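PDB 7C8F: H127A/Y244A mutant of alginate lyase AlyC3 in complex with dimannuronate from Psychromonas sp., which probably cleaves alginate, including its mannuronate stretches, as a polysaccharide lyase of family PL7. Local coordinates for residues L11-N16 / G52-Y57; K38-Y43 / D74-E79; F122-N127 / L142-W147. All coordinates share one frame; numbering follows the deposited sequence.

Contact 1. Residues L11-N16 / G52-Y57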
loop_
_atom_site.group_PDB
_atom_site.type_symbol
_atom_site.label_atom_id
_atom_site.label_comp_id
_atom_site.label_asym_id
_atom_site.label_seq_id
_atom_site.Cartn_x
_atom_site.Cartn_y
_atom_site.Cartn_z
ATOM N N LEU B 11 -39.222 18.440 -14.203
ATOM C CA LEU B 11 -37.810 18.089 -14.096
ATOM C C LEU B 11 -37.457 17.064 -15.163
ATOM O O LEU B 11 -38.179 16.078 -15.344
ATOM C CB LEU B 11 -37.522 17.507 -12.711
ATOM C CG LEU B 11 -37.895 18.383 -11.512
ATOM C CD1 LEU B 11 -37.513 17.706 -10.203
ATOM C CD2 LEU B 11 -37.257 19.772 -11.617
ATOM N N GLY B 12 -36.355 17.297 -15.868
ATOM C CA GLY B 12 -35.880 16.307 -16.821
ATOM C C GLY B 12 -35.236 15.128 -16.108
ATOM O O GLY B 12 -34.580 15.280 -15.075
ATOM N N GLU B 13 -35.441 13.930 -16.662
ATOM C CA GLU B 13 -34.818 12.732 -16.113
ATOM C C GLU B 13 -33.445 12.559 -16.742
ATOM O O GLU B 13 -33.345 12.510 -17.976
ATOM C CB GLU B 13 -35.675 11.507 -16.398
ATOM C CG GLU B 13 -37.038 11.562 -15.715
ATOM C CD GLU B 13 -37.878 10.321 -15.956
ATOM O OE1 GLU B 13 -37.325 9.304 -16.427
ATOM O OE2 GLU B 13 -39.095 10.366 -15.672
ATOM N N PRO B 14 -32.363 12.493 -15.944
ATOM C CA PRO B 14 -31.011 12.435 -16.530
ATOM C C PRO B 14 -30.813 11.342 -17.569
ATOM O O PRO B 14 -30.128 11.565 -18.573
ATOM C CB PRO B 14 -30.113 12.268 -15.292
ATOM C CG PRO B 14 -30.860 13.027 -14.215
ATOM C CD PRO B 14 -32.333 12.728 -14.485
ATOM N N ALA B 15 -31.401 10.162 -17.359
ATOM C CA ALA B 15 -31.235 9.080 -18.320
ATOM C C ALA B 15 -31.861 9.375 -19.682
ATOM O O ALA B 15 -31.575 8.655 -20.642
ATOM C CB ALA B 15 -31.794 7.780 -17.747
ATOM N N ASN B 16 -32.657 10.430 -19.802
ATOM C CA ASN B 16 -33.256 10.789 -21.082
ATOM C C ASN B 16 -32.389 11.724 -21.914
ATOM O O ASN B 16 -32.815 12.140 -22.994
ATOM C CB ASN B 16 -34.634 11.427 -20.872
ATOM C CG ASN B 16 -35.711 10.401 -20.612
ATOM O OD1 ASN B 16 -35.571 9.235 -20.987
ATOM N ND2 ASN B 16 -36.792 10.823 -19.965
ATOM N N GLY B 52 -35.783 6.313 -14.790
ATOM C CA GLY B 52 -36.695 6.697 -13.731
ATOM C C GLY B 52 -36.083 7.420 -12.545
ATOM O O GLY B 52 -36.830 7.852 -11.655
ATOM N N ILE B 53 -34.763 7.571 -12.487
ATOM C CA ILE B 53 -34.096 8.163 -11.332
ATOM C C ILE B 53 -34.068 9.676 -11.514
ATOM O O ILE B 53 -33.321 10.189 -12.350
ATOM C CB ILE B 53 -32.679 7.604 -11.161
ATOM C CG1 ILE B 53 -32.725 6.082 -10.989
ATOM C CG2 ILE B 53 -31.975 8.276 -9.983
ATOM C CD1 ILE B 53 -33.475 5.625 -9.764
ATOM N N VAL B 54 -34.872 10.386 -10.726
ATOM C CA VAL B 54 -34.972 11.845 -10.807
ATOM C C VAL B 54 -35.602 12.343 -9.515
ATOM O O VAL B 54 -36.467 11.680 -8.940
ATOM C CB VAL B 54 -35.795 12.280 -12.046
ATOM C CG1 VAL B 54 -37.209 11.688 -11.986
ATOM C CG2 VAL B 54 -35.867 13.807 -12.164
ATOM N N ASN B 55 -35.157 13.507 -9.051
ATOM C CA ASN B 55 -35.844 14.171 -7.946
ATOM C C ASN B 55 -35.377 15.620 -7.869
ATOM O O ASN B 55 -34.636 16.101 -8.731
ATOM C CB ASN B 55 -35.724 13.429 -6.616
ATOM C CG ASN B 55 -34.312 13.402 -6.077
ATOM O OD1 ASN B 55 -33.484 14.245 -6.411
ATOM N ND2 ASN B 55 -34.037 12.437 -5.216
ATOM N N GLN B 56 -35.866 16.323 -6.841
ATOM C CA GLN B 56 -35.591 17.747 -6.678
ATOM C C GLN B 56 -34.107 18.042 -6.536
ATOM O O GLN B 56 -33.690 19.170 -6.808
ATOM C CB GLN B 56 -36.319 18.277 -5.440
ATOM C CG GLN B 56 -36.140 17.396 -4.210
ATOM C CD GLN B 56 -36.835 17.943 -2.976
ATOM O OE1 GLN B 56 -36.852 19.153 -2.740
ATOM N NE2 GLN B 56 -37.413 17.051 -2.180
ATOM N N TYR B 57 -33.306 17.064 -6.112
ATOM C CA TYR B 57 -31.877 17.273 -5.905
ATOM C C TYR B 57 -31.014 16.693 -7.023
ATOM O O TYR B 57 -29.802 16.935 -7.033
ATOM C CB TYR B 57 -31.426 16.652 -4.575
ATOM C CG TYR B 57 -32.066 17.245 -3.336
ATOM C CD1 TYR B 57 -31.770 18.536 -2.922
ATOM C CD2 TYR B 57 -32.959 16.503 -2.573
ATOM C CE1 TYR B 57 -32.352 19.074 -1.785
ATOM C CE2 TYR B 57 -33.546 17.032 -1.437
ATOM C CZ TYR B 57 -33.237 18.317 -1.046
ATOM O OH TYR B 57 -33.818 18.845 0.086
HETATM O O HOH W 1 -39.651 8.689 -12.733
HETATM O O HOH W 2 -32.362 9.370 -14.833
#
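V54 carries this contact, its two methyl branches shared among L11, G12 and E13. CG1 sits between the backbone N and the carbonyl carbon (chi1 59°), and from there it reaches CG of E13, the V54 CG1 to E13 CG distance being 3.7 Å. The two side chains cross at about a right angle, and V54 touches the glutamate at CG. CG2 turns the other way, to the carbonyl O of G12 (V54 CG2 to G12 O 3.5 Å) and to CB of L11. The leucine reaches further along the second segment, where CD1 lies against the backbone of N55, with L11 CD1 3.6 Å from N55 O. The E13 chain is extended beyond CG, which carries its carboxylate past V54 to G52; E13 OE1 stands 3.7 Å from G52 N, and a water donates to G52 O and, weakly, to E13 OE2. P14 adds its ring, P14 CD lying 3.5 Å from I53 O, while a second water links that same carbonyl to A15 N. Beyond the two segments, L11 and V54 both pack on Y59 of strand 58-60, and P14 rests on F58 and V60. No direct hydrogen bond joins 11-16 to 52-57. Between them the contact is thus van der Waals packing, much of it around V54, with water bridging polar groups; backbone bonds of G12 to V60 and V54 to S5 fix each segment separately.

Contact 2. Residues K38-Y43 / D74-E79. With BEM (beta-D-mannopyranuronic acid), chain D.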
loop_
_atom_site.group_PDB
_atom_site.type_symbol
_atom_site.label_atom_id
_atom_site.label_comp_id
_atom_site.label_asym_id
_atom_site.label_seq_id
_atom_site.Cartn_x
_atom_site.Cartn_y
_atom_site.Cartn_z
ATOM N N LYS B 38 -27.214 11.999 10.331
ATOM C CA LYS B 38 -25.961 12.623 9.948
ATOM C C LYS B 38 -25.114 11.705 9.109
ATOM O O LYS B 38 -24.990 10.524 9.374
ATOM C CB LYS B 38 -25.143 13.047 11.149
ATOM C CG LYS B 38 -25.884 13.811 12.184
ATOM C CD LYS B 38 -26.193 15.237 11.821
ATOM C CE LYS B 38 -25.944 16.174 12.991
ATOM N NZ LYS B 38 -25.724 15.493 14.292
ATOM N N GLY B 39 -24.541 12.311 8.083
ATOM C CA GLY B 39 -23.681 11.622 7.152
ATOM C C GLY B 39 -24.288 10.453 6.405
ATOM O O GLY B 39 -23.565 9.703 5.803
ATOM N N ASN B 40 -25.606 10.309 6.434
ATOM C CA ASN B 40 -26.275 9.196 5.780
ATOM C C ASN B 40 -26.079 9.138 4.272
ATOM O O ASN B 40 -25.785 10.142 3.671
ATOM C CB ASN B 40 -27.781 9.161 6.098
ATOM C CG ASN B 40 -28.602 10.067 5.202
ATOM O OD1 ASN B 40 -28.965 9.704 4.096
ATOM N ND2 ASN B 40 -28.857 11.246 5.664
ATOM N N LYS B 41 -26.311 7.958 3.718
ATOM C CA LYS B 41 -26.171 7.766 2.283
ATOM C C LYS B 41 -26.987 6.610 1.715
ATOM O O LYS B 41 -26.981 5.552 2.235
ATOM C CB LYS B 41 -24.700 7.553 1.943
ATOM C CG LYS B 41 -24.349 7.811 0.508
ATOM C CD LYS B 41 -22.912 8.279 0.404
ATOM C CE LYS B 41 -21.978 7.099 0.593
ATOM N NZ LYS B 41 -20.553 7.484 0.698
ATOM N N GLU B 42 -27.678 6.859 0.630
ATOM C CA GLU B 42 -28.469 5.874 -0.066
ATOM C C GLU B 42 -27.890 5.678 -1.447
ATOM O O GLU B 42 -27.307 6.551 -1.993
ATOM C CB GLU B 42 -29.881 6.331 -0.180
ATOM C CG GLU B 42 -30.540 6.477 1.156
ATOM C CD GLU B 42 -32.029 6.552 1.053
ATOM O OE1 GLU B 42 -32.632 5.771 0.331
ATOM O OE2 GLU B 42 -32.595 7.367 1.744
ATOM N N TYR B 43 -28.079 4.491 -1.969
ATOM C CA TYR B 43 -27.555 4.083 -3.237
ATOM C C TYR B 43 -28.639 3.743 -4.215
ATOM O O TYR B 43 -29.563 3.086 -3.870
ATOM C CB TYR B 43 -26.647 2.870 -3.008
ATOM C CG TYR B 43 -25.560 3.094 -2.000
ATOM C CD1 TYR B 43 -25.787 2.989 -0.645
ATOM C CD2 TYR B 43 -24.303 3.405 -2.408
ATOM C CE1 TYR B 43 -24.773 3.192 0.241
ATOM C CE2 TYR B 43 -23.294 3.604 -1.533
ATOM C CZ TYR B 43 -23.535 3.503 -0.204
ATOM O OH TYR B 43 -22.510 3.739 0.622
ATOM N N ASP B 74 -24.185 20.044 6.305
ATOM C CA ASP B 74 -22.797 19.738 6.384
ATOM C C ASP B 74 -22.570 18.258 6.272
ATOM O O ASP B 74 -23.281 17.509 6.849
ATOM C CB ASP B 74 -22.236 20.285 7.694
ATOM C CG ASP B 74 -20.739 20.455 7.690
ATOM O OD1 ASP B 74 -20.150 20.482 6.634
ATOM O OD2 ASP B 74 -20.161 20.599 8.754
ATOM N N HIS B 75 -21.570 17.879 5.479
ATOM C CA HIS B 75 -21.116 16.499 5.317
ATOM C C HIS B 75 -22.081 15.616 4.537
ATOM O O HIS B 75 -21.848 14.403 4.436
ATOM C CB HIS B 75 -20.735 15.846 6.648
ATOM C CG HIS B 75 -19.813 16.685 7.476
ATOM N ND1 HIS B 75 -20.143 17.134 8.736
ATOM C CD2 HIS B 75 -18.581 17.180 7.210
ATOM C CE1 HIS B 75 -19.146 17.856 9.219
ATOM N NE2 HIS B 75 -18.186 17.900 8.313
ATOM N N LEU B 76 -23.157 16.170 3.994
ATOM C CA LEU B 76 -24.024 15.380 3.136
ATOM C C LEU B 76 -23.580 15.522 1.681
ATOM O O LEU B 76 -22.874 16.466 1.307
ATOM C CB LEU B 76 -25.496 15.765 3.322
ATOM C CG LEU B 76 -26.091 15.467 4.708
ATOM C CD1 LEU B 76 -27.617 15.568 4.693
ATOM C CD2 LEU B 76 -25.664 14.089 5.203
ATOM N N ARG B 77 -23.973 14.554 0.861
ATOM C CA ARG B 77 -23.431 14.508 -0.489
ATOM C C ARG B 77 -24.473 14.002 -1.469
ATOM O O ARG B 77 -25.500 13.427 -1.094
ATOM C CB ARG B 77 -22.129 13.692 -0.554
ATOM C CG ARG B 77 -22.128 12.395 0.239
ATOM C CD ARG B 77 -20.712 11.996 0.689
ATOM N NE ARG B 77 -19.684 12.302 -0.306
ATOM C CZ ARG B 77 -18.590 13.018 -0.058
ATOM N NH1 ARG B 77 -18.366 13.492 1.161
ATOM N NH2 ARG B 77 -17.710 13.252 -1.026
ATOM N N ASN B 78 -24.175 14.218 -2.748
ATOM C CA ASN B 78 -25.053 13.823 -3.842
ATOM C C ASN B 78 -24.153 13.678 -5.070
ATOM O O ASN B 78 -23.782 14.680 -5.687
ATOM C CB ASN B 78 -26.129 14.875 -4.050
ATOM C CG ASN B 78 -27.001 14.586 -5.249
ATOM O OD1 ASN B 78 -26.905 13.524 -5.862
ATOM N ND2 ASN B 78 -27.877 15.534 -5.587
ATOM N N GLU B 79 -23.782 12.444 -5.395
ATOM C CA GLU B 79 -22.723 12.228 -6.365
ATOM C C GLU B 79 -23.003 11.021 -7.236
ATOM O O GLU B 79 -23.514 10.000 -6.764
ATOM C CB GLU B 79 -21.378 11.958 -5.665
ATOM C CG GLU B 79 -20.835 13.147 -4.882
ATOM C CD GLU B 79 -19.742 12.752 -3.913
ATOM O OE1 GLU B 79 -19.900 11.741 -3.186
ATOM O OE2 GLU B 79 -18.718 13.460 -3.886
HETATM C C1 BEM D . -15.368 9.412 3.398
HETATM C C2 BEM D . -14.062 9.292 4.162
HETATM O O2 BEM D . -13.039 8.820 3.305
HETATM C C3 BEM D . -13.693 10.622 4.767
HETATM O O3 BEM D . -12.430 10.557 5.352
HETATM C C4 BEM D . -13.740 11.741 3.736
HETATM O O4 BEM D . -13.707 12.981 4.436
HETATM C C5 BEM D . -15.032 11.685 2.956
HETATM O O5 BEM D . -15.303 10.411 2.424
HETATM C C6 BEM D . -14.863 12.614 1.821
HETATM O O6B BEM D . -14.537 12.148 0.730
HETATM O O6A BEM D . -15.225 13.770 1.962
HETATM O O1 BEM D . -15.652 8.223 2.684
HETATM O O HOH W 3 -24.761 15.404 8.157
HETATM O O HOH W 4 -20.586 8.982 -1.881
#
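K41 and R77 meet through their aliphatic parts, K41 CD lying 4.2 Å from R77 CG as the two chains cross obliquely. The like charges stay apart, with K41 NZ 5.0 Å from R77 NE. L76 makes the other touch: its CD2 reaches the backbone of G39, 3.6 Å from G39 N, and a water bridges that nitrogen to D74 O. In the next shell, E79 grips R77 side-on in a salt bridge. R77 NE gives a nearly straight bond (165°) to E79 OE1 at 2.9 Å, in the guanidinium plane, while NH2 bonds E79 OE2 from a tilted approach. E79 OE1 also pairs with K239, and A243, probably the engineered alanine that replaces a tyrosine, touches both R77 and E79. Bent at chi3 and fixed in rotation by the glutamate, R77 turns NH1 to the mannuronate of chain D, whose O6A accepts a hydrogen bond at 3.3 Å. An alanine in place of R77 would probably cost the sugar carboxylate this partner and leave E79 without its two-bond mate. K170 and Q124 bind the same sugar. The R-N-E-V-R sequence that begins at R77 is consistent with the R-x-E-x-R motif of PL7 lyases, here on a strand of the sheet that lines the glycan pocket.

Contact 3. Residues F122-N127 / L142-W147. With BEM (beta-D-mannopyranuronic acid), chain C; BEM (beta-D-mannopyranuronic acid), chain D.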
loop_
_atom_site.group_PDB
_atom_site.type_symbol
_atom_site.label_atom_id
_atom_site.label_comp_id
_atom_site.label_asym_id
_atom_site.label_seq_id
_atom_site.Cartn_x
_atom_site.Cartn_y
_atom_site.Cartn_z
ATOM N N PHE B 122 -16.932 19.100 -5.867
ATOM C CA PHE B 122 -17.771 18.694 -6.990
ATOM C C PHE B 122 -17.127 17.700 -7.952
ATOM O O PHE B 122 -17.842 17.133 -8.788
ATOM C CB PHE B 122 -18.353 19.920 -7.731
ATOM C CG PHE B 122 -17.316 20.845 -8.293
ATOM C CD1 PHE B 122 -16.796 21.885 -7.526
ATOM C CD2 PHE B 122 -16.867 20.676 -9.585
ATOM C CE1 PHE B 122 -15.822 22.739 -8.043
ATOM C CE2 PHE B 122 -15.908 21.525 -10.119
ATOM C CZ PHE B 122 -15.378 22.566 -9.341
ATOM N N LEU B 123 -15.824 17.447 -7.849
ATOM C CA LEU B 123 -15.184 16.343 -8.554
ATOM C C LEU B 123 -14.207 15.699 -7.596
ATOM O O LEU B 123 -13.565 16.400 -6.806
ATOM C CB LEU B 123 -14.414 16.809 -9.792
ATOM C CG LEU B 123 -15.228 17.602 -10.822
ATOM C CD1 LEU B 123 -14.315 18.325 -11.794
ATOM C CD2 LEU B 123 -16.176 16.678 -11.587
ATOM N N GLN B 124 -14.067 14.374 -7.665
ATOM C CA GLN B 124 -13.201 13.680 -6.727
ATOM C C GLN B 124 -12.578 12.459 -7.393
ATOM O O GLN B 124 -13.202 11.804 -8.230
ATOM C CB GLN B 124 -13.998 13.291 -5.470
ATOM C CG GLN B 124 -13.204 12.708 -4.314
ATOM C CD GLN B 124 -13.943 12.834 -2.986
ATOM O OE1 GLN B 124 -14.376 13.924 -2.608
ATOM N NE2 GLN B 124 -14.088 11.724 -2.276
ATOM N N VAL B 125 -11.344 12.156 -6.999
ATOM C CA VAL B 125 -10.753 10.842 -7.218
ATOM C C VAL B 125 -10.552 10.259 -5.831
ATOM O O VAL B 125 -9.766 10.794 -5.036
ATOM C CB VAL B 125 -9.416 10.901 -7.976
ATOM C CG1 VAL B 125 -8.839 9.484 -8.152
ATOM C CG2 VAL B 125 -9.557 11.599 -9.328
ATOM N N ALA B 126 -11.270 9.176 -5.530
ATOM C CA ALA B 126 -11.161 8.474 -4.260
ATOM C C ALA B 126 -10.355 7.200 -4.461
ATOM O O ALA B 126 -10.077 6.789 -5.587
ATOM C CB ALA B 126 -12.558 8.094 -3.763
ATOM N N ASN B 127 -9.955 6.572 -3.358
ATOM C CA ASN B 127 -9.456 5.205 -3.437
ATOM C C ASN B 127 -10.474 4.258 -2.834
ATOM O O ASN B 127 -11.145 4.584 -1.847
ATOM C CB ASN B 127 -8.077 5.008 -2.777
ATOM C CG ASN B 127 -8.131 5.040 -1.262
ATOM O OD1 ASN B 127 -8.152 3.994 -0.598
ATOM N ND2 ASN B 127 -8.140 6.234 -0.708
ATOM N N LEU B 142 -7.646 10.956 -3.204
ATOM C CA LEU B 142 -6.484 11.461 -3.921
ATOM C C LEU B 142 -6.682 12.915 -4.321
ATOM O O LEU B 142 -5.760 13.728 -4.192
ATOM C CB LEU B 142 -6.214 10.604 -5.160
ATOM C CG LEU B 142 -5.072 11.103 -6.050
ATOM C CD1 LEU B 142 -3.752 11.107 -5.297
ATOM C CD2 LEU B 142 -4.970 10.279 -7.321
ATOM N N LEU B 143 -7.876 13.262 -4.800
ATOM C CA LEU B 143 -8.153 14.597 -5.317
ATOM C C LEU B 143 -9.550 15.019 -4.915
ATOM O O LEU B 143 -10.497 14.247 -5.082
ATOM C CB LEU B 143 -8.062 14.590 -6.855
ATOM C CG LEU B 143 -8.604 15.847 -7.557
ATOM C CD1 LEU B 143 -7.715 17.076 -7.260
ATOM C CD2 LEU B 143 -8.721 15.610 -9.071
ATOM N N ARG B 144 -9.663 16.263 -4.512
ATOM C CA ARG B 144 -10.907 16.934 -4.388
ATOM C C ARG B 144 -10.797 18.250 -5.216
ATOM O O ARG B 144 -9.908 18.998 -5.021
ATOM C CB ARG B 144 -11.296 17.281 -2.954
ATOM C CG ARG B 144 -11.590 16.109 -2.066
ATOM C CD ARG B 144 -12.171 16.583 -0.735
ATOM N NE ARG B 144 -11.297 17.474 -0.011
ATOM C CZ ARG B 144 -11.606 18.675 0.396
ATOM N NH1 ARG B 144 -12.761 19.179 0.132
ATOM N NH2 ARG B 144 -10.729 19.399 1.020
ATOM N N VAL B 145 -11.725 18.467 -6.123
ATOM C CA VAL B 145 -11.820 19.708 -6.863
ATOM C C VAL B 145 -12.965 20.439 -6.165
ATOM O O VAL B 145 -14.055 19.980 -6.112
ATOM C CB VAL B 145 -12.089 19.540 -8.366
ATOM C CG1 VAL B 145 -12.133 20.911 -9.024
ATOM C CG2 VAL B 145 -10.995 18.713 -9.007
ATOM N N VAL B 146 -12.639 21.609 -5.641
ATOM C CA VAL B 146 -13.552 22.386 -4.850
ATOM C C VAL B 146 -13.707 23.837 -5.213
ATOM O O VAL B 146 -12.878 24.391 -5.849
ATOM C CB VAL B 146 -13.087 22.396 -3.359
ATOM C CG1 VAL B 146 -12.795 21.013 -2.876
ATOM C CG2 VAL B 146 -11.861 23.281 -3.119
ATOM N N TRP B 147 -14.803 24.413 -4.744
ATOM C CA TRP B 147 -15.037 25.844 -4.769
ATOM C C TRP B 147 -14.793 26.159 -3.310
ATOM O O TRP B 147 -15.298 25.513 -2.469
ATOM C CB TRP B 147 -16.439 26.250 -5.171
ATOM C CG TRP B 147 -16.654 27.739 -5.126
ATOM C CD1 TRP B 147 -16.536 28.578 -6.158
ATOM C CD2 TRP B 147 -17.019 28.530 -4.001
ATOM N NE1 TRP B 147 -16.791 29.847 -5.765
ATOM C CE2 TRP B 147 -17.081 29.850 -4.439
ATOM C CE3 TRP B 147 -17.286 28.257 -2.678
ATOM C CZ2 TRP B 147 -17.424 30.875 -3.612
ATOM C CZ3 TRP B 147 -17.628 29.290 -1.868
ATOM C CH2 TRP B 147 -17.689 30.581 -2.347
HETATM C C1 BEM C . -13.001 13.923 3.650
HETATM C C2 BEM C . -13.351 15.341 4.090
HETATM O O2 BEM C . -13.146 15.480 5.488
HETATM C C3 BEM C . -12.415 16.312 3.411
HETATM O O3 BEM C . -12.567 17.589 3.936
HETATM C C4 BEM C . -11.042 15.964 3.867
HETATM O O4 BEM C . -10.117 16.959 3.541
HETATM C C5 BEM C . -10.724 14.629 3.297
HETATM O O5 BEM C . -11.634 13.736 3.886
HETATM C C6 BEM C . -9.340 14.257 3.643
HETATM O O6B BEM C . -9.137 13.567 4.613
HETATM O O6A BEM C . -8.528 14.498 2.798
HETATM C C1 BEM D . -15.368 9.412 3.398
HETATM C C2 BEM D . -14.062 9.292 4.162
HETATM O O2 BEM D . -13.039 8.820 3.305
HETATM C C3 BEM D . -13.693 10.622 4.767
HETATM O O3 BEM D . -12.430 10.557 5.352
HETATM C C4 BEM D . -13.740 11.741 3.736
HETATM O O4 BEM D . -13.707 12.981 4.436
HETATM C C5 BEM D . -15.032 11.685 2.956
HETATM O O5 BEM D . -15.303 10.411 2.424
HETATM C C6 BEM D . -14.863 12.614 1.821
HETATM O O6B BEM D . -14.537 12.148 0.730
HETATM O O6A BEM D . -15.225 13.770 1.962
HETATM O O1 BEM D . -15.652 8.223 2.684
#
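The F122 ring lies over the backbone of V145, with V145 O 3.6 Å above one face and displaced toward the rim. Near the plane of the ring, at its edge, comes W147 N, and the tip of the ring touches a valine methyl, F122 CZ to V145 CG1 being 3.7 Å. F205 meets F122 edge-to-face, and F158 adds a further ring. A second flat group, the R144 guanidinium, has O3 of the chain C mannuronate over its centre. Its NH1 is tied to E119 by a salt bridge and to T121, which should fix the rotation of the group.

R144 runs beside Q124, both pointing the same way, their amide and guanidinium planes 88° apart. In the conformer described, Q124 OE1 lies 3.6 Å from R144 CG, and Q124 NE2 donates to O6B of the chain D mannuronate at 3.1 Å. Q124 CG anti to its backbone N (chi1 -173°) and an extended chain beyond it carry the amide to the sugar. The strands are antiparallel: L123 pairs with V145 and V125 with L143 in hydrogen-bonded pairs, Q124 with R144 in the non-hydrogen-bonded pair between. V145 N reaches L123 O at 2.9 Å. Classic bulges mark both ends, F122 and L123 facing V145, L142 and L143 facing V125. On the side opposite Q124 and R144, V125 packs CB to CB on L143 at 4.1 Å, and I207 and V209 of the other sheet back this layer.

Q124, V125 and A126 occupy what is probably the Q-(I/V)-H motif of PL7, A126 being the likely engineered replacement of its histidine. The pair of strands is thus amphipathic: one face is apolar core, while on the other Q124 donates to one uronate and R144, held by E119, lays its guanidinium face against the next.

Running from the N terminus, the chain passes through 11-16 and 38-43 before returning at 52-57 to close contact 1, and at 74-79 to close contact 2. Their segments alternate, so the two loops cross, and they touch where Y57 O approaches N78 ND2. Contact 1 joins the N-terminal loop to the lead-in of strand 58-60, at the margin of the seven-strand sheet; contact 2 lies at strands 42-44 and 77-82 of the other sheet. Contact 3 follows in series, closing the short connection between strands 119-129 and 143-148. Contacts 2 and 3 belong to that same curved sheet and converge on the mannuronate of chain D, about 15 Å apart between centres, whereas contact 1 stays clear of contact 3.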